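Local structure of aminoacyl-tRNA synthetase (Cryptosporidium parvum, 5F9Z) at residues F410-K413 with Q414-N417; Y49-P53 with W54-I58. The protein probably joins proline to its cognate tRNA at the expense of ATP, as a class II prolyl-tRNA synthetase, and binds the inhibitor halofuginone. All coordinates share one frame; numbering follows the deposited sequence.

Contact 1. Residues F410-K413 with Q414-N417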
ATOM      1  N   PHE A 410     -11.490   4.227 -10.501  1.00 25.72           N
ATOM      2  CA  PHE A 410     -12.387   3.546 -11.429  1.00 26.25           C
ATOM      3  C   PHE A 410     -11.612   2.826 -12.526  1.00 26.88           C
ATOM      4  O   PHE A 410     -11.919   1.675 -12.855  1.00 26.20           O
ATOM      5  CB  PHE A 410     -13.373   4.548 -12.035  1.00 26.11           C
ATOM      6  CG  PHE A 410     -14.454   3.910 -12.862  1.00 26.23           C
ATOM      7  CD1 PHE A 410     -14.280   3.710 -14.222  1.00 26.54           C
ATOM      8  CD2 PHE A 410     -15.644   3.508 -12.278  1.00 25.54           C
ATOM      9  CE1 PHE A 410     -15.272   3.123 -14.984  1.00 27.29           C
ATOM     10  CE2 PHE A 410     -16.640   2.921 -13.036  1.00 26.81           C
ATOM     11  CZ  PHE A 410     -16.453   2.728 -14.389  1.00 27.54           C
ATOM     12  N   LYS A 411     -10.609   3.488 -13.108  1.00 28.54           N
ATOM     13  CA  LYS A 411      -9.824   2.853 -14.164  1.00 30.55           C
ATOM     14  C   LYS A 411      -8.973   1.717 -13.612  1.00 30.81           C
ATOM     15  O   LYS A 411      -8.815   0.679 -14.265  1.00 32.64           O
ATOM     16  CB  LYS A 411      -8.946   3.888 -14.866  1.00 31.44           C
ATOM     17  CG  LYS A 411      -9.719   4.892 -15.703  1.00 33.69           C
ATOM     18  CD  LYS A 411      -8.776   5.855 -16.409  1.00 36.17           C
ATOM     19  CE  LYS A 411      -7.813   5.111 -17.318  1.00 37.52           C
ATOM     20  NZ  LYS A 411      -6.860   6.037 -17.987  1.00 39.43           N
ATOM     21  N   ALA A 412      -8.414   1.894 -12.413  1.00 29.27           N
ATOM     22  CA  ALA A 412      -7.668   0.810 -11.786  1.00 28.44           C
ATOM     23  C   ALA A 412      -8.579  -0.356 -11.423  1.00 31.02           C
ATOM     24  O   ALA A 412      -8.131  -1.508 -11.403  1.00 31.56           O
ATOM     25  CB  ALA A 412      -6.942   1.322 -10.546  1.00 25.07           C
ATOM     26  N   LYS A 413      -9.852  -0.077 -11.137  1.00 31.51           N
ATOM     27  CA  LYS A 413     -10.783  -1.137 -10.770  1.00 31.47           C
ATOM     28  C   LYS A 413     -11.110  -2.020 -11.967  1.00 31.58           C
ATOM     29  O   LYS A 413     -11.085  -3.252 -11.867  1.00 32.57           O
ATOM     30  CB  LYS A 413     -12.058  -0.532 -10.184  1.00 34.42           C
ATOM     31  CG  LYS A 413     -12.504  -1.154  -8.877  1.00 38.64           C
ATOM     32  CD  LYS A 413     -12.610  -0.107  -7.778  1.00 42.16           C
ATOM     33  CE  LYS A 413     -13.199  -0.707  -6.513  1.00 46.42           C
ATOM     34  NZ  LYS A 413     -12.514  -1.975  -6.141  1.00 49.28           N
ATOM     35  N   GLN A 414     -11.423  -1.410 -13.114  1.00 32.21           N
ATOM     36  CA  GLN A 414     -11.747  -2.203 -14.295  1.00 34.02           C
ATOM     37  C   GLN A 414     -10.530  -2.932 -14.849  1.00 34.03           C
ATOM     38  O   GLN A 414     -10.693  -3.921 -15.571  1.00 35.25           O
ATOM     39  CB  GLN A 414     -12.389  -1.324 -15.374  1.00 34.36           C
ATOM     40  CG  GLN A 414     -11.559  -0.138 -15.830  1.00 35.07           C
ATOM     41  CD  GLN A 414     -12.338   0.788 -16.747  1.00 37.28           C
ATOM     42  OE1 GLN A 414     -13.473   0.499 -17.125  1.00 37.77           O
ATOM     43  NE2 GLN A 414     -11.730   1.911 -17.109  1.00 37.24           N
ATOM     44  N   ARG A 415      -9.317  -2.476 -14.527  1.00 33.27           N
ATOM     45  CA  ARG A 415      -8.130  -3.258 -14.852  1.00 33.92           C
ATOM     46  C   ARG A 415      -7.973  -4.453 -13.920  1.00 33.69           C
ATOM     47  O   ARG A 415      -7.464  -5.498 -14.340  1.00 34.84           O
ATOM     48  CB  ARG A 415      -6.876  -2.380 -14.801  1.00 33.84           C
ATOM     49  CG  ARG A 415      -6.484  -1.795 -16.148  1.00 36.50           C
ATOM     50  CD  ARG A 415      -5.133  -1.092 -16.104  1.00 37.84           C
ATOM     51  NE  ARG A 415      -5.204   0.215 -15.456  1.00 39.12           N
ATOM     52  CZ  ARG A 415      -4.712   0.484 -14.251  1.00 42.32           C
ATOM     53  NH1 ARG A 415      -4.102  -0.465 -13.552  1.00 43.84           N
ATOM     54  NH2 ARG A 415      -4.824   1.706 -13.747  1.00 41.54           N
ATOM     55  N   GLN A 416      -8.401  -4.322 -12.662  1.00 31.53           N
ATOM     56  CA  GLN A 416      -8.339  -5.449 -11.738  1.00 32.01           C
ATOM     57  C   GLN A 416      -9.445  -6.460 -12.013  1.00 32.58           C
ATOM     58  O   GLN A 416      -9.223  -7.672 -11.902  1.00 32.77           O
ATOM     59  CB  GLN A 416      -8.416  -4.952 -10.294  1.00 32.37           C
ATOM     60  CG  GLN A 416      -8.499  -6.065  -9.258  1.00 35.23           C
ATOM     61  CD  GLN A 416      -8.336  -5.560  -7.840  1.00 36.77           C
ATOM     62  OE1 GLN A 416      -9.285  -5.552  -7.057  1.00 35.69           O
ATOM     63  NE2 GLN A 416      -7.123  -5.139  -7.498  1.00 37.58           N
ATOM     64  N   ASN A 417     -10.641  -5.984 -12.372  1.00 33.03           N
ATOM     65  CA  ASN A 417     -11.743  -6.898 -12.658  1.00 33.60           C
ATOM     66  C   ASN A 417     -11.441  -7.768 -13.872  1.00 32.64           C
ATOM     67  O   ASN A 417     -11.766  -8.959 -13.886  1.00 34.18           O
ATOM     68  CB  ASN A 417     -13.038  -6.114 -12.868  1.00 34.85           C
ATOM     69  CG  ASN A 417     -13.482  -5.375 -11.620  1.00 36.94           C
ATOM     70  OD1 ASN A 417     -13.085  -5.721 -10.507  1.00 37.70           O
ATOM     71  ND2 ASN A 417     -14.309  -4.353 -11.800  1.00 38.10           N
TER

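Contact 2. Residues Y49-P53 with W54-I58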
ATOM      1  N   TYR A  49      16.478   1.361   0.772  1.00 25.74           N
ATOM      2  CA  TYR A  49      16.258   2.435  -0.184  1.00 24.32           C
ATOM      3  C   TYR A  49      15.945   3.719   0.565  1.00 23.96           C
ATOM      4  O   TYR A  49      15.185   3.711   1.538  1.00 23.53           O
ATOM      5  CB  TYR A  49      15.117   2.089  -1.152  1.00 23.68           C
ATOM      6  CG  TYR A  49      15.258   0.720  -1.780  1.00 25.80           C
ATOM      7  CD1 TYR A  49      15.984   0.541  -2.950  1.00 26.90           C
ATOM      8  CD2 TYR A  49      14.672  -0.396  -1.196  1.00 25.94           C
ATOM      9  CE1 TYR A  49      16.119  -0.710  -3.523  1.00 27.30           C
ATOM     10  CE2 TYR A  49      14.802  -1.649  -1.762  1.00 27.74           C
ATOM     11  CZ  TYR A  49      15.527  -1.801  -2.924  1.00 28.39           C
ATOM     12  OH  TYR A  49      15.658  -3.048  -3.490  1.00 30.04           O
ATOM     13  N   ILE A  50      16.536   4.817   0.109  1.00 25.65           N
ATOM     14  CA  ILE A  50      16.327   6.117   0.734  1.00 26.34           C
ATOM     15  C   ILE A  50      14.956   6.644   0.338  1.00 24.98           C
ATOM     16  O   ILE A  50      14.626   6.720  -0.851  1.00 25.24           O
ATOM     17  CB  ILE A  50      17.435   7.100   0.329  1.00 28.49           C
ATOM     18  CG1 ILE A  50      18.791   6.609   0.832  1.00 31.09           C
ATOM     19  CG2 ILE A  50      17.132   8.496   0.857  1.00 26.67           C
ATOM     20  CD1 ILE A  50      19.921   7.535   0.490  1.00 33.98           C
ATOM     21  N   LEU A  51      14.154   7.014   1.335  1.00 23.68           N
ATOM     22  CA  LEU A  51      12.836   7.601   1.100  1.00 21.41           C
ATOM     23  C   LEU A  51      13.006   9.112   1.019  1.00 21.67           C
ATOM     24  O   LEU A  51      13.015   9.814   2.032  1.00 22.05           O
ATOM     25  CB  LEU A  51      11.858   7.200   2.196  1.00 19.91           C
ATOM     26  CG  LEU A  51      11.550   5.707   2.338  1.00 19.26           C
ATOM     27  CD1 LEU A  51      10.567   5.471   3.473  1.00 19.52           C
ATOM     28  CD2 LEU A  51      11.011   5.141   1.037  1.00 18.61           C
ATOM     29  N   ARG A  52      13.148   9.619  -0.204  1.00 22.70           N
ATOM     30  CA  ARG A  52      13.252  11.051  -0.419  1.00 23.92           C
ATOM     31  C   ARG A  52      11.915  11.724  -0.105  1.00 25.58           C
ATOM     32  O   ARG A  52      10.875  11.063  -0.063  1.00 25.79           O
ATOM     33  CB  ARG A  52      13.687  11.335  -1.854  1.00 24.31           C
ATOM     34  CG  ARG A  52      15.056  10.766  -2.196  1.00 24.76           C
ATOM     35  CD  ARG A  52      15.528  11.208  -3.572  1.00 23.33           C
ATOM     36  NE  ARG A  52      15.858  12.629  -3.613  1.00 24.34           N
ATOM     37  CZ  ARG A  52      16.399  13.239  -4.662  1.00 22.47           C
ATOM     38  NH1 ARG A  52      16.671  12.550  -5.763  1.00 21.91           N
ATOM     39  NH2 ARG A  52      16.666  14.537  -4.614  1.00 22.43           N
ATOM     40  N   PRO A  53      11.922  13.041   0.138  1.00 23.86           N
ATOM     41  CA  PRO A  53      10.681  13.720   0.555  1.00 25.28           C
ATOM     42  C   PRO A  53       9.490  13.497  -0.361  1.00 27.24           C
ATOM     43  O   PRO A  53       8.350  13.489   0.122  1.00 29.81           O
ATOM     44  CB  PRO A  53      11.096  15.197   0.581  1.00 26.61           C
ATOM     45  CG  PRO A  53      12.544  15.163   0.901  1.00 25.76           C
ATOM     46  CD  PRO A  53      13.087  13.942   0.210  1.00 24.38           C
ATOM     47  N   TRP A  54       9.707  13.315  -1.666  1.00 25.84           N
ATOM     48  CA  TRP A  54       8.578  13.157  -2.577  1.00 24.85           C
ATOM     49  C   TRP A  54       7.817  11.863  -2.315  1.00 26.75           C
ATOM     50  O   TRP A  54       6.598  11.813  -2.511  1.00 28.88           O
ATOM     51  CB  TRP A  54       9.055  13.211  -4.027  1.00 24.62           C
ATOM     52  CG  TRP A  54       7.972  13.588  -4.988  1.00 22.72           C
ATOM     53  CD1 TRP A  54       7.283  12.752  -5.818  1.00 22.42           C
ATOM     54  CD2 TRP A  54       7.443  14.900  -5.210  1.00 22.41           C
ATOM     55  NE1 TRP A  54       6.362  13.465  -6.549  1.00 21.03           N
ATOM     56  CE2 TRP A  54       6.440  14.786  -6.192  1.00 21.78           C
ATOM     57  CE3 TRP A  54       7.722  16.162  -4.674  1.00 22.55           C
ATOM     58  CZ2 TRP A  54       5.715  15.885  -6.651  1.00 22.36           C
ATOM     59  CZ3 TRP A  54       7.002  17.251  -5.131  1.00 22.63           C
ATOM     60  CH2 TRP A  54       6.010  17.105  -6.108  1.00 21.83           C
ATOM     61  N   SER A  55       8.510  10.812  -1.875  1.00 25.79           N
ATOM     62  CA  SER A  55       7.840   9.575  -1.495  1.00 24.65           C
ATOM     63  C   SER A  55       7.503   9.540  -0.010  1.00 21.97           C
ATOM     64  O   SER A  55       6.461   8.998   0.374  1.00 20.58           O
ATOM     65  CB  SER A  55       8.707   8.365  -1.855  1.00 26.10           C
ATOM     66  OG  SER A  55       9.906   8.350  -1.099  1.00 27.46           O
ATOM     67  N   TYR A  56       8.363  10.114   0.836  1.00 21.75           N
ATOM     68  CA  TYR A  56       8.110  10.079   2.272  1.00 22.10           C
ATOM     69  C   TYR A  56       6.897  10.919   2.653  1.00 22.10           C
ATOM     70  O   TYR A  56       6.261  10.653   3.678  1.00 22.77           O
ATOM     71  CB  TYR A  56       9.344  10.548   3.043  1.00 22.65           C
ATOM     72  CG  TYR A  56       9.228  10.328   4.532  1.00 22.87           C
ATOM     73  CD1 TYR A  56       9.292   9.048   5.069  1.00 23.63           C
ATOM     74  CD2 TYR A  56       9.044  11.395   5.401  1.00 22.43           C
ATOM     75  CE1 TYR A  56       9.181   8.836   6.430  1.00 23.18           C
ATOM     76  CE2 TYR A  56       8.935  11.194   6.765  1.00 23.10           C
ATOM     77  CZ  TYR A  56       9.002   9.911   7.272  1.00 22.54           C
ATOM     78  OH  TYR A  56       8.893   9.703   8.627  1.00 22.53           O
ATOM     79  N   PHE A  57       6.569  11.935   1.850  1.00 20.80           N
ATOM     80  CA  PHE A  57       5.328  12.671   2.065  1.00 21.31           C
ATOM     81  C   PHE A  57       4.122  11.746   1.970  1.00 22.08           C
ATOM     82  O   PHE A  57       3.174  11.865   2.756  1.00 22.54           O
ATOM     83  CB  PHE A  57       5.205  13.811   1.049  1.00 20.92           C
ATOM     84  CG  PHE A  57       3.893  14.550   1.115  1.00 20.54           C
ATOM     85  CD1 PHE A  57       2.786  14.101   0.406  1.00 19.03           C
ATOM     86  CD2 PHE A  57       3.769  15.701   1.876  1.00 19.61           C
ATOM     87  CE1 PHE A  57       1.582  14.776   0.468  1.00 17.73           C
ATOM     88  CE2 PHE A  57       2.568  16.383   1.937  1.00 18.96           C
ATOM     89  CZ  PHE A  57       1.473  15.920   1.231  1.00 18.63           C
ATOM     90  N   ILE A  58       4.138  10.822   1.006  1.00 22.39           N
ATOM     91  CA  ILE A  58       3.006   9.922   0.820  1.00 23.45           C
ATOM     92  C   ILE A  58       2.853   9.001   2.024  1.00 23.12           C
ATOM     93  O   ILE A  58       1.732   8.691   2.445  1.00 23.46           O
ATOM     94  CB  ILE A  58       3.164   9.135  -0.492  1.00 23.77           C
ATOM     95  CG1 ILE A  58       3.216  10.102  -1.676  1.00 25.60           C
ATOM     96  CG2 ILE A  58       2.028   8.135  -0.663  1.00 24.38           C
ATOM     97  CD1 ILE A  58       3.173   9.426  -3.022  1.00 25.84           C
TER

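Contact 1. Residues F410-K413 with Q414-N417
Gln414 folds its side chain back over the preceding turn, laying its amide between the side chains of Phe410 and Lys411. Its OE1 approaches CE1 of Phe410 to 3.8 Å, ring and amide planes being 65° apart, while NE2 lies 3.6 Å from Lys411 CA and close to that lysine's CG. The backward reach comes from chi1 of 57°, which sets Gln414 CG between the backbone N and carbonyl carbon and brings it to 3.3 Å from Lys411 O; beyond CG the chain runs extended. All this happens on the last two turns of helix 393-417, where four successive i to i+4 backbone bonds join the halves, from Gln414 N to Phe410 O through to Asn417 N and Lys413 O at 2.8 Å. Arg415 bends at chi3 and brings one face of its guanidinium over Ala412 CA, with NH2 3.6 Å from that carbon; the same NH2 makes a weak hydrogen bond to Thr286 O of helix 278-287. Ala412 packs its methyl against Thr286, His287 and Pro206. Gln416 carries its amide away from the turn, and NE2 donates to Pro206 O, tying the helix end to that loop.

Contact 2. Residues Y49-P53 with W54-I58
Arg52 O takes hydrogen bonds from two backbone amides of the helix that starts just after it: Tyr56 N at 2.8 Å, lying in the carbonyl plane with a nearly straight N-H...O arrangement (167°), and Ser55 N at 3.0 Å, which comes from above that plane. This is a strand-to-helix junction, with Arg52 at the N-cap position and Pro53 opening helix 53-71, a place where a proline's missing N-H costs no helical bond. The next regular bond runs from Phe57 N to Pro53 O at 2.9 Å.

Ser55 is buried and turns its hydroxyl back to the strand end. With chi1 at 65°, OG sits between its own backbone N and carbonyl carbon, 3.1 Å from Arg52 O; CB and CD2 of Leu51 lie beside it. The single hydroxyl proton has two acceptors within reach, Arg52 O and its stronger partner Met39 O, which lies just ahead of strand 40-42, the antiparallel mate of strand 49-51 in a two-stranded hairpin.

The indole of Trp54 lies beyond the junction, where NE1 donates to Lys357 O and the ring makes a cation-pi contact with the same lysine. Tyr56 and Leu51 both reach Leu170 of strand 168-178, and Leu51 also touches Phe163, a residue of the ATP-analogue pocket. Between themselves the two side chains cross at about a right angle, Leu51 CD1 meeting the edge of the tyrosine ring near its plane, 4.1 Å from Tyr56 CD1.

In the fold
Contact 2 comes first along the chain, at the passage from strand 49-51 into helix 53-71; contact 1 follows more than 350 residues later, at the C-terminal end of helix 393-417. Their centres are 27 Å apart and their nearest atoms about 15 Å, so they do not touch. What they share is a neighbour, helix 278-287 of the class II catalytic core: Ile58 packs on its Ile280 and Met283, while contact 1 packs near its C-terminal end. Parts of the chain far apart in sequence thus meet on one core helix. The side chain of Leu51 is about 10 Å from the bound ATP analogue, whereas contact 1 lies where the chain passes towards the C-terminal, zinc-bearing part.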